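Local structure of enoyl-CoA hydratase (Mycobacterium avium, 3OC7) at residues 113-118 with 137-142; 100-105 with 225-230. The protein probably catalyses the reversible addition of water to the double bond of 2-enoyl-CoA thioesters, a step of fatty acid breakdown, as a member of the crotonase family. One frame throughout, in Å; residues are numbered along the deposited sequence.

Interaction 1: 113-118 with 137-142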
loop_
_atom_site.group_PDB
_atom_site.type_symbol
_atom_site.label_atom_id
_atom_site.label_comp_id
_atom_site.label_asym_id
_atom_site.label_seq_id
_atom_site.Cartn_x
_atom_site.Cartn_y
_atom_site.Cartn_z
ATOM N N ALA A 113 -13.576 11.834 -10.705
ATOM C CA ALA A 113 -14.824 12.090 -9.939
ATOM C C ALA A 113 -14.803 13.462 -9.244
ATOM O O ALA A 113 -13.790 13.860 -8.623
ATOM C CB ALA A 113 -15.069 10.967 -8.904
ATOM N N ALA A 114 -15.933 14.165 -9.337
ATOM C CA ALA A 114 -16.141 15.463 -8.663
ATOM C C ALA A 114 -17.286 15.329 -7.635
ATOM O O ALA A 114 -18.471 15.367 -8.008
ATOM C CB ALA A 114 -16.424 16.592 -9.704
ATOM N N ILE A 115 -16.915 15.143 -6.357
ATOM C CA ILE A 115 -17.844 14.788 -5.265
ATOM C C ILE A 115 -18.063 15.997 -4.331
ATOM O O ILE A 115 -17.099 16.562 -3.841
ATOM C CB ILE A 115 -17.268 13.585 -4.414
ATOM C CG1 ILE A 115 -16.917 12.359 -5.298
ATOM C CG2 ILE A 115 -18.184 13.210 -3.236
ATOM C CD1 ILE A 115 -15.790 11.443 -4.711
ATOM N N ASP A 116 -19.329 16.381 -4.073
ATOM C CA ASP A 116 -19.627 17.335 -2.950
ATOM C C ASP A 116 -20.961 16.965 -2.273
ATOM O O ASP A 116 -21.968 17.712 -2.342
ATOM C CB ASP A 116 -19.586 18.819 -3.400
ATOM C CG ASP A 116 -19.381 19.790 -2.233
ATOM O OD1 ASP A 116 -18.865 19.385 -1.159
ATOM O OD2 ASP A 116 -19.756 20.985 -2.384
ATOM N N GLY A 117 -20.970 15.809 -1.616
ATOM C CA GLY A 117 -22.195 15.229 -1.035
ATOM C C GLY A 117 -21.964 13.840 -0.457
ATOM O O GLY A 117 -20.819 13.365 -0.417
ATOM N N HIS A 118 -23.044 13.180 -0.034
ATOM C CA HIS A 118 -22.971 11.881 0.644
ATOM C C HIS A 118 -22.671 10.717 -0.321
ATOM O O HIS A 118 -23.161 10.689 -1.467
ATOM C CB HIS A 118 -24.260 11.620 1.454
ATOM C CG HIS A 118 -24.638 12.750 2.375
ATOM N ND1 HIS A 118 -23.844 13.159 3.428
ATOM C CD2 HIS A 118 -25.739 13.542 2.404
ATOM C CE1 HIS A 118 -24.437 14.161 4.058
ATOM N NE2 HIS A 118 -25.584 14.414 3.454
ATOM N N PRO A 137 -16.367 20.201 0.836
ATOM C CA PRO A 137 -16.702 20.279 2.278
ATOM C C PRO A 137 -18.077 19.738 2.728
ATOM O O PRO A 137 -18.285 19.578 3.935
ATOM C CB PRO A 137 -16.554 21.784 2.605
ATOM C CG PRO A 137 -16.840 22.472 1.298
ATOM C CD PRO A 137 -16.316 21.536 0.210
ATOM N N ARG A 138 -18.991 19.458 1.799
ATOM C CA ARG A 138 -20.270 18.815 2.139
ATOM C C ARG A 138 -20.208 17.285 2.169
ATOM O O ARG A 138 -21.200 16.634 2.524
ATOM C CB ARG A 138 -21.370 19.227 1.153
ATOM C CG ARG A 138 -21.593 20.729 1.013
ATOM C CD ARG A 138 -22.892 21.026 0.293
ATOM N NE ARG A 138 -23.045 20.260 -0.941
ATOM C CZ ARG A 138 -24.096 20.332 -1.754
ATOM N NH1 ARG A 138 -25.108 21.163 -1.479
ATOM N NH2 ARG A 138 -24.142 19.567 -2.844
ATOM N N SER A 139 -19.063 16.709 1.813
ATOM C CA SER A 139 -18.960 15.256 1.595
ATOM C C SER A 139 -18.984 14.432 2.898
ATOM O O SER A 139 -18.458 14.871 3.933
ATOM C CB SER A 139 -17.687 14.929 0.788
ATOM O OG SER A 139 -17.635 15.650 -0.445
ATOM N N SER A 140 -19.595 13.244 2.848
ATOM C CA SER A 140 -19.486 12.248 3.947
ATOM C C SER A 140 -19.436 10.816 3.386
ATOM O O SER A 140 -19.962 10.570 2.280
ATOM C CB SER A 140 -20.628 12.377 4.987
ATOM O OG SER A 140 -21.786 11.645 4.605
ATOM N N PHE A 141 -18.838 9.880 4.157
ATOM C CA PHE A 141 -18.618 8.481 3.753
ATOM C C PHE A 141 -18.903 7.523 4.946
ATOM O O PHE A 141 -18.447 7.794 6.076
ATOM C CB PHE A 141 -17.144 8.293 3.305
ATOM C CG PHE A 141 -16.654 9.308 2.263
ATOM C CD1 PHE A 141 -16.169 10.571 2.646
ATOM C CD2 PHE A 141 -16.677 8.994 0.898
ATOM C CE1 PHE A 141 -15.733 11.502 1.683
ATOM C CE2 PHE A 141 -16.226 9.912 -0.068
ATOM C CZ PHE A 141 -15.771 11.158 0.312
ATOM N N ALA A 142 -19.645 6.421 4.727
ATOM C CA ALA A 142 -19.872 5.374 5.769
ATOM C C ALA A 142 -20.184 3.992 5.160
ATOM O O ALA A 142 -21.020 3.896 4.253
ATOM C CB ALA A 142 -20.993 5.799 6.744
#
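Asp116 and Arg138 meet because Asp116 holds CG anti to its backbone N (chi1 -159°), while the Arg138 chain bends at chi3 (-49°), which sets NE back beside Asp116. Arg138 then engages both the carboxylate and the backbone carbonyl of Asp116. Its OD1 accepts the backbone N of Arg138 at 3.0 Å, on the syn side of the carboxylate. Its carbonyl O takes two donors lying near the guanidinium plane: Arg138 NH2 at 2.9 Å, almost in line with the C=O bond, and Arg138 NE at 3.1 Å, well above the carbonyl plane. No N-H points at Asp116 OD2, which forms a long salt bridge of 3.7 Å to Arg138 NE.

Farther on, Gly117 O receives a CA-H...O contact from Ser139 CA and a weak bond from Ser140 N. Ser140 OG meets the edge of the His118 ring, 2.8 Å from ND1, with either atom a possible donor; it also bonds Arg120. Ser139 OG turns instead to Gly136 O.

The parallel His118-Ser140 bridge places this contact where the chain leaves strand 111-115 of the larger sheet and enters the small parallel sheet 67-69, 118-120 and 140-142, a two-sheet arrangement characteristic of the crotonase fold.

Interaction 2: 100-105 with 225-230; sequences LMRAIV and AVLERF. With EDO (1,2-ethanediol), chain B.
Arg102 reaches from helix 100-105 across Leu227 and past Phe230. Its CB lies 3.8 Å from Phe230 CE2, oblique to the ring. CG, anti to the backbone N (chi1 -167°), passes Leu227 CD2 at 4.1 Å, and the extended chain brings NE to 4.0 Å from the same methyl. At the tip, Arg102 NH1 stops 3.6 Å from Phe230 CB, and NH2 comes near Leu227 O without a bond to it. The Arg102 and Phe230 side chains run in opposite senses, side by side, with guanidinium and ring planes 68° apart, so this is not a flat stack. The charge is met by salt bridges to Glu106 and Asp231, which belong to the two helices being joined.

Beside the arginine the contact is apolar. Met101 CB sits at the edge of the Phe230 ring, 3.9 Å from CZ, and Val105 CG1 packs 3.8 Å from Leu227 CD2. Leu157 and Thr158 touch both Met101 and Phe230. On another side of helix 225-230, Arg229 NH1 donates to O1 of a 1,2-ethanediol, probably from the crystallisation liquor.

The segment axes approach to 11.0 Å at 155°, a wide, nearly antiparallel pairing bridged by long side chains. It joins helix 86-106, which precedes strand 111-115 of the core, to the long helix 212-245 of the C-terminal helical region of the crotonase fold.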
loop_
_atom_site.group_PDB
_atom_site.type_symbol
_atom_site.label_atom_id
_atom_site.label_comp_id
_atom_site.label_asym_id
_atom_site.label_seq_id
_atom_site.Cartn_x
_atom_site.Cartn_y
_atom_site.Cartn_z
ATOM N N LEU A 100 -20.192 -2.122 -14.871
ATOM C CA LEU A 100 -20.076 -0.664 -14.909
ATOM C C LEU A 100 -18.709 -0.194 -14.415
ATOM O O LEU A 100 -18.070 0.649 -15.061
ATOM C CB LEU A 100 -21.236 0.021 -14.155
ATOM C CG LEU A 100 -21.186 1.559 -14.057
ATOM C CD1 LEU A 100 -21.213 2.217 -15.451
ATOM C CD2 LEU A 100 -22.346 2.039 -13.172
ATOM N N MET A 101 -18.275 -0.722 -13.277
ATOM C CA MET A 101 -16.918 -0.422 -12.783
ATOM C C MET A 101 -15.834 -0.796 -13.794
ATOM O O MET A 101 -14.898 -0.011 -14.052
ATOM C CB MET A 101 -16.662 -1.115 -11.429
ATOM C CG MET A 101 -17.544 -0.605 -10.249
ATOM S SD MET A 101 -17.015 -1.279 -8.636
ATOM C CE MET A 101 -17.162 -3.062 -8.957
ATOM N N ARG A 102 -15.967 -1.973 -14.398
ATOM C CA ARG A 102 -15.007 -2.456 -15.403
ATOM C C ARG A 102 -14.932 -1.558 -16.674
ATOM O O ARG A 102 -13.834 -1.350 -17.221
ATOM C CB ARG A 102 -15.258 -3.942 -15.768
ATOM C CG ARG A 102 -14.107 -4.578 -16.572
ATOM C CD ARG A 102 -14.159 -6.116 -16.706
ATOM N NE ARG A 102 -12.896 -6.602 -17.290
ATOM C CZ ARG A 102 -12.321 -7.773 -17.040
ATOM N NH1 ARG A 102 -12.879 -8.661 -16.211
ATOM N NH2 ARG A 102 -11.169 -8.064 -17.646
ATOM N N ALA A 103 -16.075 -1.016 -17.114
ATOM C CA ALA A 103 -16.118 -0.077 -18.257
ATOM C C ALA A 103 -15.292 1.197 -17.982
ATOM O O ALA A 103 -14.552 1.680 -18.852
ATOM C CB ALA A 103 -17.565 0.287 -18.645
ATOM N N ILE A 104 -15.399 1.725 -16.753
ATOM C CA ILE A 104 -14.616 2.909 -16.342
ATOM C C ILE A 104 -13.107 2.551 -16.341
ATOM O O ILE A 104 -12.273 3.279 -16.909
ATOM C CB ILE A 104 -15.078 3.452 -14.936
ATOM C CG1 ILE A 104 -16.512 4.009 -14.996
ATOM C CG2 ILE A 104 -14.087 4.513 -14.388
ATOM C CD1 ILE A 104 -17.124 4.271 -13.638
ATOM N N VAL A 105 -12.750 1.419 -15.722
ATOM C CA VAL A 105 -11.344 0.978 -15.623
ATOM C C VAL A 105 -10.688 0.682 -17.005
ATOM O O VAL A 105 -9.486 0.993 -17.196
ATOM C CB VAL A 105 -11.192 -0.213 -14.618
ATOM C CG1 VAL A 105 -9.745 -0.692 -14.536
ATOM C CG2 VAL A 105 -11.636 0.192 -13.222
ATOM N N ALA A 225 -3.203 -4.592 -12.718
ATOM C CA ALA A 225 -3.449 -5.410 -11.503
ATOM C C ALA A 225 -4.928 -5.434 -11.074
ATOM O O ALA A 225 -5.436 -6.470 -10.601
ATOM C CB ALA A 225 -2.560 -4.956 -10.333
ATOM N N VAL A 226 -5.619 -4.304 -11.240
ATOM C CA VAL A 226 -7.063 -4.202 -10.962
ATOM C C VAL A 226 -7.891 -5.130 -11.879
ATOM O O VAL A 226 -8.756 -5.883 -11.391
ATOM C CB VAL A 226 -7.573 -2.720 -11.041
ATOM C CG1 VAL A 226 -9.088 -2.626 -10.803
ATOM C CG2 VAL A 226 -6.833 -1.840 -10.011
ATOM N N LEU A 227 -7.604 -5.127 -13.182
ATOM C CA LEU A 227 -8.341 -5.985 -14.117
ATOM C C LEU A 227 -8.117 -7.502 -13.855
ATOM O O LEU A 227 -9.047 -8.319 -14.041
ATOM C CB LEU A 227 -8.036 -5.579 -15.566
ATOM C CG LEU A 227 -8.550 -4.175 -15.945
ATOM C CD1 LEU A 227 -7.953 -3.678 -17.269
ATOM C CD2 LEU A 227 -10.076 -4.158 -15.977
ATOM N N GLU A 228 -6.915 -7.857 -13.382
ATOM C CA GLU A 228 -6.608 -9.243 -12.991
ATOM C C GLU A 228 -7.478 -9.711 -11.827
ATOM O O GLU A 228 -7.912 -10.888 -11.801
ATOM C CB GLU A 228 -5.132 -9.408 -12.608
ATOM C CG GLU A 228 -4.148 -9.294 -13.753
ATOM C CD GLU A 228 -2.700 -9.287 -13.273
ATOM O OE1 GLU A 228 -2.320 -10.182 -12.479
ATOM O OE2 GLU A 228 -1.939 -8.386 -13.683
ATOM N N ARG A 229 -7.745 -8.807 -10.878
ATOM C CA ARG A 229 -8.613 -9.091 -9.714
ATOM C C ARG A 229 -10.076 -9.335 -10.142
ATOM O O ARG A 229 -10.723 -10.276 -9.645
ATOM C CB ARG A 229 -8.492 -7.969 -8.650
ATOM C CG ARG A 229 -9.285 -8.201 -7.357
ATOM C CD ARG A 229 -9.263 -6.999 -6.402
ATOM N NE ARG A 229 -7.935 -6.754 -5.824
ATOM C CZ ARG A 229 -7.545 -7.137 -4.611
ATOM N NH1 ARG A 229 -8.370 -7.796 -3.807
ATOM N NH2 ARG A 229 -6.315 -6.843 -4.200
ATOM N N PHE A 230 -10.586 -8.514 -11.071
ATOM C CA PHE A 230 -11.909 -8.740 -11.689
ATOM C C PHE A 230 -11.979 -10.145 -12.335
ATOM O O PHE A 230 -12.945 -10.892 -12.111
ATOM C CB PHE A 230 -12.233 -7.673 -12.764
ATOM C CG PHE A 230 -12.814 -6.352 -12.237
ATOM C CD1 PHE A 230 -12.017 -5.415 -11.585
ATOM C CD2 PHE A 230 -14.169 -6.022 -12.486
ATOM C CE1 PHE A 230 -12.554 -4.177 -11.151
ATOM C CE2 PHE A 230 -14.728 -4.789 -12.064
ATOM C CZ PHE A 230 -13.915 -3.857 -11.396
HETATM C C1 EDO B . -11.690 -9.781 -3.240
HETATM O O1 EDO B . -10.974 -9.255 -4.363
HETATM C C2 EDO B . -10.722 -10.173 -2.131
HETATM O O2 EDO B . -11.498 -10.697 -1.043
#

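Interactions 1 and 2 lie on opposite sides of the chain's centre. Their own centres are 23 Å apart and their nearest atoms about 8 Å apart, so they do not touch. Both segments of interaction 1 fall between the two segments of interaction 2 in sequence. The connection is short: helix 86-106, which carries 100-105, is followed directly by strand 111-115, whose last three residues open segment 113-118. One contact therefore ties strand ends at the junction of two sheets, mainly by polar bonds, whereas the other packs helix 212-245 against helix 86-106 by apolar contacts with an arginine beside them. The 1,2-ethanediol at Arg229 also bonds Leu221 O of the second subunit, although no other chain touches the segments.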